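Local coordinates for tubulin-like protein CetZ1 (Haloferax volcanii, PDB 4B46) that controls archaeal cell shape as a GTP-binding, tubulin-like cytoskeletal protein and is essential for developing the rod-shaped cells needed for efficient swimming, at residues T111-A116 and A151-T156; P130-G135 and E218-L223; Q155-V158 and N163-V166. All coordinates share one frame; numbering follows the deposited sequence.

Contact 1: T111-A116 and A151-T156; sequences TGSGGA and ARSFQT. With GDP (guanosine-5'-diphosphate), chain B.
Ser113 and Ser153 bring helices 111-126 and 144-160 together, their CA atoms 5.4 Å apart, a closeness that suits two small side chains. Both serines hold OG anti to the backbone N (chi1 176° in Ser113, -178° in Ser153), yet the two hydroxyls do different work. Ser153 OG reaches across and donates to Ser113 O at 2.8 Å, lying in the carbonyl plane on a lone pair, with a C=O...OG angle of 118°; the donor thus comes in at the flank of the carbonyl. Ser113 OG instead passes alongside its neighbour, 3.2 Å from Ser153 CB, and hydrogen-bonds to Asn72 ND2 and Leu107 O. The two buried hydroxyls are therefore served by separate partners. Just before Ser113, the helix starts on the nucleotide: Thr111 N donates to GDP O1B at 3.0 Å and Gly112 N to GDP O3B at 2.7 Å. Gly112 suits this place, since a side-chain carbon there would crowd O3B. Thr111 turns its OG1 to Ser39 OG instead. Amides at a helix start that grip the beta phosphate, within the glycine-rich sequence GGGTGSG, are the tubulin/FtsZ signature motif, here with helix 144-160 packed against it through Ser153.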
loop_
_atom_site.group_PDB
_atom_site.type_symbol
_atom_site.label_atom_id
_atom_site.label_comp_id
_atom_site.label_asym_id
_atom_site.label_seq_id
_atom_site.Cartn_x
_atom_site.Cartn_y
_atom_site.Cartn_z
ATOM N N THR A 111 3.605 1.277 -17.247
ATOM C CA THR A 111 2.159 1.438 -17.219
ATOM C C THR A 111 1.697 1.994 -15.874
ATOM O O THR A 111 1.048 3.045 -15.813
ATOM C CB THR A 111 1.463 0.104 -17.531
ATOM O OG1 THR A 111 1.749 -0.256 -18.883
ATOM C CG2 THR A 111 -0.044 0.214 -17.382
ATOM N N GLY A 112 2.057 1.299 -14.801
ATOM C CA GLY A 112 1.694 1.730 -13.460
ATOM C C GLY A 112 2.428 2.995 -13.063
ATOM O O GLY A 112 1.841 3.923 -12.528
ATOM N N SER A 113 3.726 3.020 -13.341
ATOM C CA SER A 113 4.579 4.154 -13.014
ATOM C C SER A 113 4.018 5.472 -13.564
ATOM O O SER A 113 3.935 6.476 -12.849
ATOM C CB SER A 113 5.982 3.891 -13.573
ATOM O OG SER A 113 6.842 4.995 -13.381
ATOM N N GLY A 114 3.642 5.471 -14.841
ATOM C CA GLY A 114 3.086 6.667 -15.451
ATOM C C GLY A 114 1.597 6.870 -15.208
ATOM O O GLY A 114 1.137 8.005 -15.082
ATOM N N GLY A 115 0.840 5.778 -15.146
ATOM C CA GLY A 115 -0.613 5.866 -15.072
ATOM C C GLY A 115 -1.221 6.027 -13.687
ATOM O O GLY A 115 -2.274 6.660 -13.544
ATOM N N ALA A 116 -0.581 5.457 -12.666
ATOM C CA ALA A 116 -1.116 5.581 -11.307
ATOM C C ALA A 116 -1.307 7.031 -10.846
ATOM O O ALA A 116 -2.366 7.359 -10.324
ATOM C CB ALA A 116 -0.298 4.765 -10.292
ATOM N N ALA A 151 11.866 7.088 -9.303
ATOM C CA ALA A 151 12.162 8.431 -8.827
ATOM C C ALA A 151 11.183 9.445 -9.433
ATOM O O ALA A 151 10.576 10.236 -8.716
ATOM C CB ALA A 151 13.606 8.803 -9.177
ATOM N N ARG A 152 11.032 9.413 -10.755
ATOM C CA ARG A 152 10.090 10.308 -11.437
ATOM C C ARG A 152 8.636 10.051 -11.073
ATOM O O ARG A 152 7.869 10.988 -10.868
ATOM C CB ARG A 152 10.256 10.212 -12.946
ATOM C CG ARG A 152 11.561 10.772 -13.417
ATOM C CD ARG A 152 11.667 10.647 -14.917
ATOM N NE ARG A 152 12.800 11.382 -15.447
ATOM C CZ ARG A 152 13.490 11.001 -16.516
ATOM N NH1 ARG A 152 13.164 9.883 -17.153
ATOM N NH2 ARG A 152 14.503 11.731 -16.939
ATOM N N SER A 153 8.261 8.781 -10.990
ATOM C CA SER A 153 6.897 8.408 -10.632
ATOM C C SER A 153 6.573 8.827 -9.192
ATOM O O SER A 153 5.491 9.373 -8.910
ATOM C CB SER A 153 6.708 6.897 -10.801
ATOM O OG SER A 153 5.378 6.492 -10.507
ATOM N N PHE A 154 7.513 8.576 -8.288
ATOM C CA PHE A 154 7.331 8.943 -6.885
ATOM C C PHE A 154 7.024 10.436 -6.723
ATOM O O PHE A 154 6.106 10.806 -5.996
ATOM C CB PHE A 154 8.549 8.561 -6.027
ATOM C CG PHE A 154 8.489 9.131 -4.628
ATOM C CD1 PHE A 154 7.809 8.465 -3.626
ATOM C CD2 PHE A 154 9.077 10.356 -4.336
ATOM C CE1 PHE A 154 7.723 9.003 -2.338
ATOM C CE2 PHE A 154 8.996 10.900 -3.053
ATOM C CZ PHE A 154 8.314 10.222 -2.060
ATOM N N GLN A 155 7.798 11.281 -7.401
ATOM C CA GLN A 155 7.629 12.730 -7.306
ATOM C C GLN A 155 6.197 13.132 -7.632
ATOM O O GLN A 155 5.612 13.964 -6.947
ATOM C CB GLN A 155 8.573 13.460 -8.267
ATOM C CG GLN A 155 10.048 13.207 -8.038
ATOM C CD GLN A 155 10.597 13.967 -6.848
ATOM O OE1 GLN A 155 10.974 13.374 -5.838
ATOM N NE2 GLN A 155 10.651 15.289 -6.965
ATOM N N THR A 156 5.639 12.530 -8.678
ATOM C CA THR A 156 4.301 12.904 -9.138
ATOM C C THR A 156 3.230 12.244 -8.290
ATOM O O THR A 156 2.269 12.893 -7.872
ATOM C CB THR A 156 4.080 12.505 -10.611
ATOM O OG1 THR A 156 5.168 12.993 -11.395
ATOM C CG2 THR A 156 2.773 13.104 -11.144
HETATM P PB GDP B . 4.202 -2.032 -15.576
HETATM O O1B GDP B . 4.753 -1.414 -16.828
HETATM O O2B GDP B . 3.141 -3.070 -15.864
HETATM O O3B GDP B . 3.668 -0.925 -14.704
HETATM O O3A GDP B . 5.471 -2.726 -14.894
HETATM P PA GDP B . 5.386 -3.877 -13.788
HETATM O O1A GDP B . 4.230 -3.682 -12.866
HETATM O O2A GDP B . 5.387 -5.224 -14.455
HETATM O "O5'" GDP B . 6.797 -3.658 -13.034
HETATM C "C5'" GDP B . 7.007 -2.407 -12.376
HETATM C "C4'" GDP B . 7.848 -2.629 -11.133
HETATM O "O4'" GDP B . 7.103 -3.356 -10.170
HETATM C "C3'" GDP B . 9.040 -3.527 -11.402
HETATM O "O3'" GDP B . 10.127 -2.703 -11.802
HETATM C "C2'" GDP B . 9.295 -4.225 -10.075
HETATM O "O2'" GDP B . 10.030 -3.373 -9.193
HETATM C "C1'" GDP B . 7.938 -4.284 -9.442
HETATM N N9 GDP B . 7.190 -5.541 -9.573
HETATM C C8 GDP B . 6.865 -6.191 -10.710
HETATM N N7 GDP B . 6.087 -7.270 -10.430
HETATM C C5 GDP B . 5.883 -7.284 -9.089
HETATM C C6 GDP B . 5.143 -8.120 -8.119
HETATM O O6 GDP B . 4.486 -9.130 -8.486
HETATM N N1 GDP B . 5.209 -7.766 -6.829
HETATM C C2 GDP B . 5.902 -6.701 -6.388
HETATM N N2 GDP B . 5.917 -6.436 -5.060
HETATM N N3 GDP B . 6.593 -5.886 -7.215
HETATM C C4 GDP B . 6.607 -6.131 -8.542
#

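Contact 2: P130-G135 and E218-L223; sequences PVYGLG and EIINTL
The ring of Tyr132 carries Leu223 CD1 over one face, 3.5 Å above its plane and shifted toward the rim on the CZ side, while a water lies in plane at its edge. The methyl sits 3.7 Å from the ring centroid and 17° off the normal, a CH-pi contact, and Leu223 CB follows it to CE1. Tyr132 has CG anti to its carbonyl carbon (chi1 -55°), which sends the ring out from strand 131-137 to helix 216-223. There the hydroxyl meets the helix backbone: OH lies 3.5 Å from Ile220 CA, with Ile220 CG1 close by. The edge water stands 2.5 Å from Tyr132 OH and donates to Ile220 O at 2.7 Å, so it links phenol and helix carbonyl. Beside the ring, Pro130 CG touches Ile220 CG2 at 4.2 Å. With a phenylalanine at Tyr132 the CH-pi contact could persist, but the water would probably lose its hold on the strand side and Ile220 O its link to the phenol. The contact joins a strand of the GTPase domain to a helix of the C-terminal domain, which also packs on strand 294-301 through Ile219 and Thr222. Chemically the joint is mixed: greasy contacts from a proline, an aromatic face and branched side chains set the fit, and one water supplies its polar link across the two segments.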
loop_
_atom_site.group_PDB
_atom_site.type_symbol
_atom_site.label_atom_id
_atom_site.label_comp_id
_atom_site.label_asym_id
_atom_site.label_seq_id
_atom_site.Cartn_x
_atom_site.Cartn_y
_atom_site.Cartn_z
ATOM N N PRO A 130 -11.229 10.098 0.465
ATOM C CA PRO A 130 -9.757 10.115 0.362
ATOM C C PRO A 130 -9.245 9.175 -0.728
ATOM O O PRO A 130 -9.833 8.115 -0.948
ATOM C CB PRO A 130 -9.300 9.600 1.734
ATOM C CG PRO A 130 -10.445 9.890 2.663
ATOM C CD PRO A 130 -11.690 9.728 1.816
ATOM N N VAL A 131 -8.166 9.567 -1.406
ATOM C CA VAL A 131 -7.534 8.722 -2.409
ATOM C C VAL A 131 -6.093 8.479 -1.984
ATOM O O VAL A 131 -5.280 9.407 -1.933
ATOM C CB VAL A 131 -7.560 9.371 -3.824
ATOM C CG1 VAL A 131 -6.757 8.539 -4.834
ATOM C CG2 VAL A 131 -9.019 9.595 -4.305
ATOM N N TYR A 132 -5.788 7.236 -1.644
ATOM C CA TYR A 132 -4.440 6.884 -1.220
ATOM C C TYR A 132 -3.721 6.119 -2.316
ATOM O O TYR A 132 -4.352 5.533 -3.206
ATOM C CB TYR A 132 -4.468 6.051 0.063
ATOM C CG TYR A 132 -5.213 6.725 1.197
ATOM C CD1 TYR A 132 -4.834 7.976 1.654
ATOM C CD2 TYR A 132 -6.308 6.112 1.788
ATOM C CE1 TYR A 132 -5.525 8.601 2.685
ATOM C CE2 TYR A 132 -6.996 6.716 2.819
ATOM C CZ TYR A 132 -6.604 7.965 3.256
ATOM O OH TYR A 132 -7.293 8.575 4.280
ATOM N N GLY A 133 -2.398 6.162 -2.250
ATOM C CA GLY A 133 -1.542 5.390 -3.137
ATOM C C GLY A 133 -0.822 4.318 -2.334
ATOM O O GLY A 133 -0.552 4.495 -1.142
ATOM N N LEU A 134 -0.572 3.177 -2.967
ATOM C CA LEU A 134 0.406 2.217 -2.450
ATOM C C LEU A 134 1.445 2.058 -3.542
ATOM O O LEU A 134 1.180 1.426 -4.565
ATOM C CB LEU A 134 -0.236 0.864 -2.117
ATOM C CG LEU A 134 0.700 -0.295 -1.722
ATOM C CD1 LEU A 134 1.755 0.127 -0.716
ATOM C CD2 LEU A 134 -0.106 -1.459 -1.167
ATOM N N GLY A 135 2.601 2.681 -3.337
ATOM C CA GLY A 135 3.656 2.695 -4.327
ATOM C C GLY A 135 4.699 1.664 -3.954
ATOM O O GLY A 135 5.145 1.613 -2.809
ATOM N N GLU A 218 -10.000 6.680 12.347
ATOM C CA GLU A 218 -8.674 6.713 12.942
ATOM C C GLU A 218 -7.576 6.536 11.905
ATOM O O GLU A 218 -6.498 7.118 12.021
ATOM C CB GLU A 218 -8.552 5.654 14.040
ATOM C CG GLU A 218 -9.406 5.962 15.260
ATOM C CD GLU A 218 -9.121 5.033 16.410
ATOM O OE1 GLU A 218 -9.691 3.924 16.427
ATOM O OE2 GLU A 218 -8.326 5.410 17.294
ATOM N N ILE A 219 -7.846 5.716 10.899
ATOM C CA ILE A 219 -6.881 5.504 9.832
ATOM C C ILE A 219 -6.808 6.748 8.965
ATOM O O ILE A 219 -5.720 7.241 8.654
ATOM C CB ILE A 219 -7.255 4.291 8.966
ATOM C CG1 ILE A 219 -7.125 3.008 9.790
ATOM C CG2 ILE A 219 -6.378 4.229 7.706
ATOM C CD1 ILE A 219 -7.700 1.788 9.106
ATOM N N ILE A 220 -7.975 7.261 8.587
ATOM C CA ILE A 220 -8.043 8.445 7.742
ATOM C C ILE A 220 -7.356 9.632 8.422
ATOM O O ILE A 220 -6.574 10.361 7.804
ATOM C CB ILE A 220 -9.517 8.762 7.388
ATOM C CG1 ILE A 220 -10.043 7.686 6.434
ATOM C CG2 ILE A 220 -9.659 10.155 6.783
ATOM C CD1 ILE A 220 -11.527 7.739 6.206
ATOM N N ASN A 221 -7.628 9.803 9.709
ATOM C CA ASN A 221 -7.034 10.899 10.465
ATOM C C ASN A 221 -5.521 10.735 10.677
ATOM O O ASN A 221 -4.782 11.719 10.745
ATOM C CB ASN A 221 -7.784 11.095 11.787
ATOM C CG ASN A 221 -9.146 11.724 11.581
ATOM O OD1 ASN A 221 -9.417 12.277 10.521
ATOM N ND2 ASN A 221 -10.004 11.651 12.589
ATOM N N THR A 222 -5.058 9.494 10.755
ATOM C CA THR A 222 -3.620 9.241 10.822
ATOM C C THR A 222 -2.922 9.629 9.514
ATOM O O THR A 222 -1.797 10.143 9.525
ATOM C CB THR A 222 -3.323 7.769 11.186
ATOM O OG1 THR A 222 -3.898 7.473 12.460
ATOM C CG2 THR A 222 -1.799 7.512 11.271
ATOM N N LEU A 223 -3.602 9.402 8.390
ATOM C CA LEU A 223 -3.009 9.654 7.081
ATOM C C LEU A 223 -3.205 11.088 6.607
ATOM O O LEU A 223 -2.619 11.490 5.614
ATOM C CB LEU A 223 -3.610 8.706 6.039
ATOM C CG LEU A 223 -3.386 7.213 6.263
ATOM C CD1 LEU A 223 -4.252 6.379 5.342
ATOM C CD2 LEU A 223 -1.908 6.865 6.079
HETATM O O HOH W 1 -6.445 10.736 5.139
#

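Contact 3: Q155-V158 and N163-V166; sequences QTFV and NLLV
Leu164, which packs on Phe157 and Val158, follows a firmly held neighbour: Asn163 ND2 hydrogen-bonds to Leu223 O and weakly to Ser347 OG, and its OD1 pairs with Ser229 OG. The amide is thus fixed at both ends on the side of the strand turned from the helix, tying strand 163-168 to strand 228-237 and helix 216-223. The contact closes a beta-alpha-beta crossover of the Rossmann-like GTPase domain, in which strand 131-137 leads into helix 144-160 and the chain returns in strand 163-168, parallel to the first. The strands are neighbours in the sheet, with Leu165 N hydrogen-bonded to Gly133 O. Between helix and sheet the contact is wholly apolar, and Leu164 shares its two methyls between two helix residues. Its CG is anti to the backbone N (chi1 178°), which carries the branch straight off the strand to the helix. CD1 comes down over one face of the Phe157 ring, 3.6 Å above the plane and 25° off the normal, displaced toward the rim where CD2 and CE2 lie, each 3.7 Å away. The second methyl, Leu164 CD2, goes to Val158 CB at 4.1 Å, while Val158 CG2 approaches Leu164 CB. Both side-chain pairs meet at about a right angle. Phe157, with CG anti to its own N (chi1 -156°), reaches from the helix toward helix 111-126, where it also packs on Pro117, and touches Leu107 in the loop that precedes helix 111-126. The ring ends in that direction, Phe157 CZ lying 3.9 Å from Ala116 CB.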
loop_
_atom_site.group_PDB
_atom_site.type_symbol
_atom_site.label_atom_id
_atom_site.label_comp_id
_atom_site.label_asym_id
_atom_site.label_seq_id
_atom_site.Cartn_x
_atom_site.Cartn_y
_atom_site.Cartn_z
ATOM N N GLN A 155 7.798 11.281 -7.401
ATOM C CA GLN A 155 7.629 12.730 -7.306
ATOM C C GLN A 155 6.197 13.132 -7.632
ATOM O O GLN A 155 5.612 13.964 -6.947
ATOM C CB GLN A 155 8.573 13.460 -8.267
ATOM C CG GLN A 155 10.048 13.207 -8.038
ATOM C CD GLN A 155 10.597 13.967 -6.848
ATOM O OE1 GLN A 155 10.974 13.374 -5.838
ATOM N NE2 GLN A 155 10.651 15.289 -6.965
ATOM N N THR A 156 5.639 12.530 -8.678
ATOM C CA THR A 156 4.301 12.904 -9.138
ATOM C C THR A 156 3.230 12.244 -8.290
ATOM O O THR A 156 2.269 12.893 -7.872
ATOM C CB THR A 156 4.080 12.505 -10.611
ATOM O OG1 THR A 156 5.168 12.993 -11.395
ATOM C CG2 THR A 156 2.773 13.104 -11.144
ATOM N N PHE A 157 3.394 10.946 -8.049
ATOM C CA PHE A 157 2.416 10.164 -7.281
ATOM C C PHE A 157 2.159 10.757 -5.885
ATOM O O PHE A 157 1.007 10.868 -5.445
ATOM C CB PHE A 157 2.929 8.728 -7.138
ATOM C CG PHE A 157 1.856 7.701 -6.910
ATOM C CD1 PHE A 157 0.514 8.038 -6.970
ATOM C CD2 PHE A 157 2.200 6.384 -6.666
ATOM C CE1 PHE A 157 -0.470 7.076 -6.771
ATOM C CE2 PHE A 157 1.224 5.419 -6.461
ATOM C CZ PHE A 157 -0.119 5.774 -6.508
ATOM N N VAL A 158 3.232 11.135 -5.191
ATOM C CA VAL A 158 3.108 11.611 -3.816
ATOM C C VAL A 158 2.309 12.910 -3.777
ATOM O O VAL A 158 1.606 13.194 -2.809
ATOM C CB VAL A 158 4.496 11.764 -3.122
ATOM C CG1 VAL A 158 5.234 12.981 -3.645
ATOM C CG2 VAL A 158 4.341 11.841 -1.601
ATOM N N ASN A 163 -2.214 10.542 0.622
ATOM C CA ASN A 163 -1.093 9.951 1.341
ATOM C C ASN A 163 -0.546 8.810 0.503
ATOM O O ASN A 163 -1.298 8.062 -0.121
ATOM C CB ASN A 163 -1.525 9.426 2.722
ATOM C CG ASN A 163 -0.339 9.178 3.657
ATOM O OD1 ASN A 163 0.503 8.295 3.416
ATOM N ND2 ASN A 163 -0.272 9.961 4.736
ATOM N N LEU A 164 0.770 8.683 0.473
ATOM C CA LEU A 164 1.377 7.614 -0.293
ATOM C C LEU A 164 2.005 6.598 0.649
ATOM O O LEU A 164 3.023 6.868 1.269
ATOM C CB LEU A 164 2.418 8.170 -1.270
ATOM C CG LEU A 164 3.134 7.085 -2.076
ATOM C CD1 LEU A 164 2.126 6.310 -2.933
ATOM C CD2 LEU A 164 4.241 7.697 -2.930
ATOM N N LEU A 165 1.353 5.449 0.782
ATOM C CA LEU A 165 1.899 4.326 1.522
ATOM C C LEU A 165 2.941 3.680 0.623
ATOM O O LEU A 165 2.690 3.474 -0.564
ATOM C CB LEU A 165 0.810 3.285 1.828
ATOM C CG LEU A 165 -0.458 3.550 2.677
ATOM C CD1 LEU A 165 -0.149 3.596 4.157
ATOM C CD2 LEU A 165 -1.238 4.789 2.278
ATOM N N VAL A 166 4.099 3.347 1.183
ATOM C CA VAL A 166 5.202 2.826 0.369
ATOM C C VAL A 166 5.657 1.445 0.842
ATOM O O VAL A 166 5.782 1.188 2.046
ATOM C CB VAL A 166 6.398 3.809 0.359
ATOM C CG1 VAL A 166 7.606 3.241 -0.431
ATOM C CG2 VAL A 166 5.972 5.160 -0.195
#

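Contacts 1 and 3 lie on successive turns of helix 144-160 and share Gln155 and Thr156, with centres 9 Å apart; one turns the helix to the nucleotide-binding helix 111-126, the other to strand 163-168. Phe154 CD1 joins them by touching Leu164 CD2 at 3.7 Å. Contact 2 is centred about 11 Å from contact 3 and 18 Å from contact 1, and meets contact 3 through the pairing of strands 131-137 and 163-168. Along the chain come 111-116, 130-135, 151-158, 163-166 and finally 218-223, so contact 2 spans contact 3. The three contacts join the nucleotide-binding helix, the central sheet and the C-terminal domain, with contact 3 in the middle touching both others.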